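Local coordinates for protein putative N-acetylmuramoyl-L-alanine amidase (Enterococcus phage phiM1EF22, PDB 7D55) that forms the tetrameric cell binding domain of a phage lysin, a putative N-acetylmuramoyl-L-alanine amidase, and probably attaches the enzyme to the enterococcal cell wall, at residues A[8-11]-A[12-15]. Sequence-based numbering, arbitrary orientation.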
ATOM      1  N   PRO A   8      -9.064  22.539   0.243  1.00  8.41           N
ATOM      2  CA  PRO A   8      -8.996  23.700   1.143  1.00  8.77           C
ATOM      3  C   PRO A   8      -8.423  23.376   2.517  1.00  8.94           C
ATOM      4  O   PRO A   8      -8.569  22.268   3.051  1.00  9.30           O
ATOM      5  CB  PRO A   8     -10.458  24.150   1.259  1.00  8.68           C
ATOM      6  CG  PRO A   8     -11.113  23.615   0.030  1.00  7.35           C
ATOM      7  CD  PRO A   8     -10.450  22.283  -0.205  1.00  7.83           C
ATOM      8  N   ILE A   9      -7.809  24.399   3.113  1.00  8.88           N
ATOM      9  CA  ILE A   9      -7.214  24.313   4.438  1.00  9.11           C
ATOM     10  C   ILE A   9      -7.422  25.652   5.129  1.00  9.51           C
ATOM     11  O   ILE A   9      -7.457  26.704   4.485  1.00 10.11           O
ATOM     12  CB  ILE A   9      -5.709  23.919   4.370  1.00 10.44           C
ATOM     13  CG1 ILE A   9      -5.129  23.705   5.764  1.00 11.48           C
ATOM     14  CG2 ILE A   9      -4.894  24.975   3.640  1.00 11.56           C
ATOM     15  CD1 ILE A   9      -3.767  23.038   5.750  1.00 13.29           C
ATOM     16  N   ASN A  10      -7.602  25.609   6.442  1.00 10.27           N
ATOM     17  CA  ASN A  10      -7.678  26.830   7.233  1.00 12.63           C
ATOM     18  C   ASN A  10      -6.255  27.318   7.484  1.00 13.53           C
ATOM     19  O   ASN A  10      -5.478  26.640   8.161  1.00 14.78           O
ATOM     20  CB  ASN A  10      -8.377  26.533   8.556  1.00 13.89           C
ATOM     21  CG  ASN A  10      -8.643  27.786   9.382  1.00 15.35           C
ATOM     22  OD1 ASN A  10      -7.767  28.636   9.554  1.00 15.02           O
ATOM     23  ND2 ASN A  10      -9.853  27.893   9.917  1.00 17.74           N
ATOM     24  N   SER A  11      -5.922  28.492   6.946  1.00 13.82           N
ATOM     25  CA  SER A  11      -4.551  28.994   7.031  1.00 16.40           C
ATOM     26  C   SER A  11      -4.145  29.383   8.448  1.00 16.77           C
ATOM     27  O   SER A  11      -2.943  29.451   8.741  1.00 18.22           O
ATOM     28  CB  SER A  11      -4.371  30.195   6.103  1.00 17.88           C
ATOM     29  OG  SER A  11      -5.180  31.286   6.515  1.00 19.92           O
ATOM     30  N   LYS A  12      -5.107  29.655   9.330  1.00 14.93           N
ATOM     31  CA  LYS A  12      -4.776  30.057  10.690  1.00 16.92           C
ATOM     32  C   LYS A  12      -4.671  28.886  11.650  1.00 16.92           C
ATOM     33  O   LYS A  12      -3.997  29.009  12.677  1.00 18.56           O
ATOM     34  CB  LYS A  12      -5.799  31.065  11.230  1.00 20.43           C
ATOM     35  CG  LYS A  12      -5.910  32.350  10.419  1.00 25.22           C
ATOM     36  CD  LYS A  12      -6.798  33.369  11.128  1.00 30.49           C
ATOM     37  CE  LYS A  12      -7.653  34.160  10.144  1.00 33.58           C
ATOM     38  NZ  LYS A  12      -6.942  35.344   9.590  1.00 35.18           N
ATOM     39  N   THR A  13      -5.315  27.760  11.349  1.00 16.27           N
ATOM     40  CA  THR A  13      -5.287  26.604  12.233  1.00 16.51           C
ATOM     41  C   THR A  13      -4.615  25.378  11.639  1.00 15.40           C
ATOM     42  O   THR A  13      -4.301  24.451  12.397  1.00 16.92           O
ATOM     43  CB  THR A  13      -6.710  26.217  12.674  1.00 16.51           C
ATOM     44  OG1 THR A  13      -7.453  25.770  11.533  1.00 15.92           O
ATOM     45  CG2 THR A  13      -7.420  27.409  13.299  1.00 17.58           C
ATOM     46  N   GLY A  14      -4.392  25.336  10.324  1.00 14.36           N
ATOM     47  CA  GLY A  14      -3.837  24.150   9.703  1.00 14.89           C
ATOM     48  C   GLY A  14      -4.782  22.973   9.593  1.00 15.25           C
ATOM     49  O   GLY A  14      -4.335  21.869   9.257  1.00 17.31           O
ATOM     50  N   VAL A  15      -6.071  23.166   9.867  1.00 14.64           N
ATOM     51  CA  VAL A  15      -7.070  22.104   9.815  1.00 14.56           C
ATOM     52  C   VAL A  15      -7.708  22.091   8.438  1.00 13.40           C
ATOM     53  O   VAL A  15      -8.042  23.148   7.883  1.00 13.28           O
ATOM     54  CB  VAL A  15      -8.138  22.314  10.908  1.00 16.10           C
ATOM     55  CG1 VAL A  15      -9.234  21.247  10.813  1.00 16.32           C
ATOM     56  CG2 VAL A  15      -7.500  22.312  12.276  1.00 17.35           C
TER
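Asn10 OD1 is gripped by two backbone amides of the turn that follows it. Lys12 N, 2.9 Å from Asn10 OD1, approaches in the plane of the side-chain amide, whereas Thr13 N, 3.2 Å from the same Asn10 OD1, comes from above that plane and misses the lone pairs. With CG anti to the backbone N (chi1 -173°), the Asn10 amide is carried over the turn, where OD1 meets both donors. Its other end is tied too, ND2 bonding to Glu17 OE1, which should fix the flip of the group. Thr13 lays its hydroxyl obliquely across the Asn10 side chain, OG1 resting 3.2 Å from Asn10 CG in van der Waals contact; the same oxygen takes a weak bond from Val15 N, 3.4 Å from Thr13 OG1.

The backbone carbonyl of Asn10 doubles the hold: Gly14 N lies 2.7 Å from Asn10 O, and Thr13 N adds a weak bond to that oxygen. An Asx turn, in which Asn10 OD1 accepts from Lys12 N, is thus combined with the main-chain bond from Gly14 N to Asn10 O in an Asx motif. Ser11 and Lys12 keep right-handed helical backbone angles, Thr13 departs from them somewhat, and Gly14 swings to the left-handed region (phi 73°), redirecting the chain just beyond the end of strand 3-9. A nearly straight bond (172°) from Asn10 N to Val15 O, 2.9 Å apart, closes the reversal at its base.

Ile9 lays its longer branch along the returning backbone, CG1 standing 3.6 Å from Val15 O and CD1 3.7 Å from Gly14 O; Leu16 and Ile84 also touch its side chain. On the exposed outer side, Ser11 OG bonds to Asp21 OD2, linking the turn to the residue just ahead of strand 22-28.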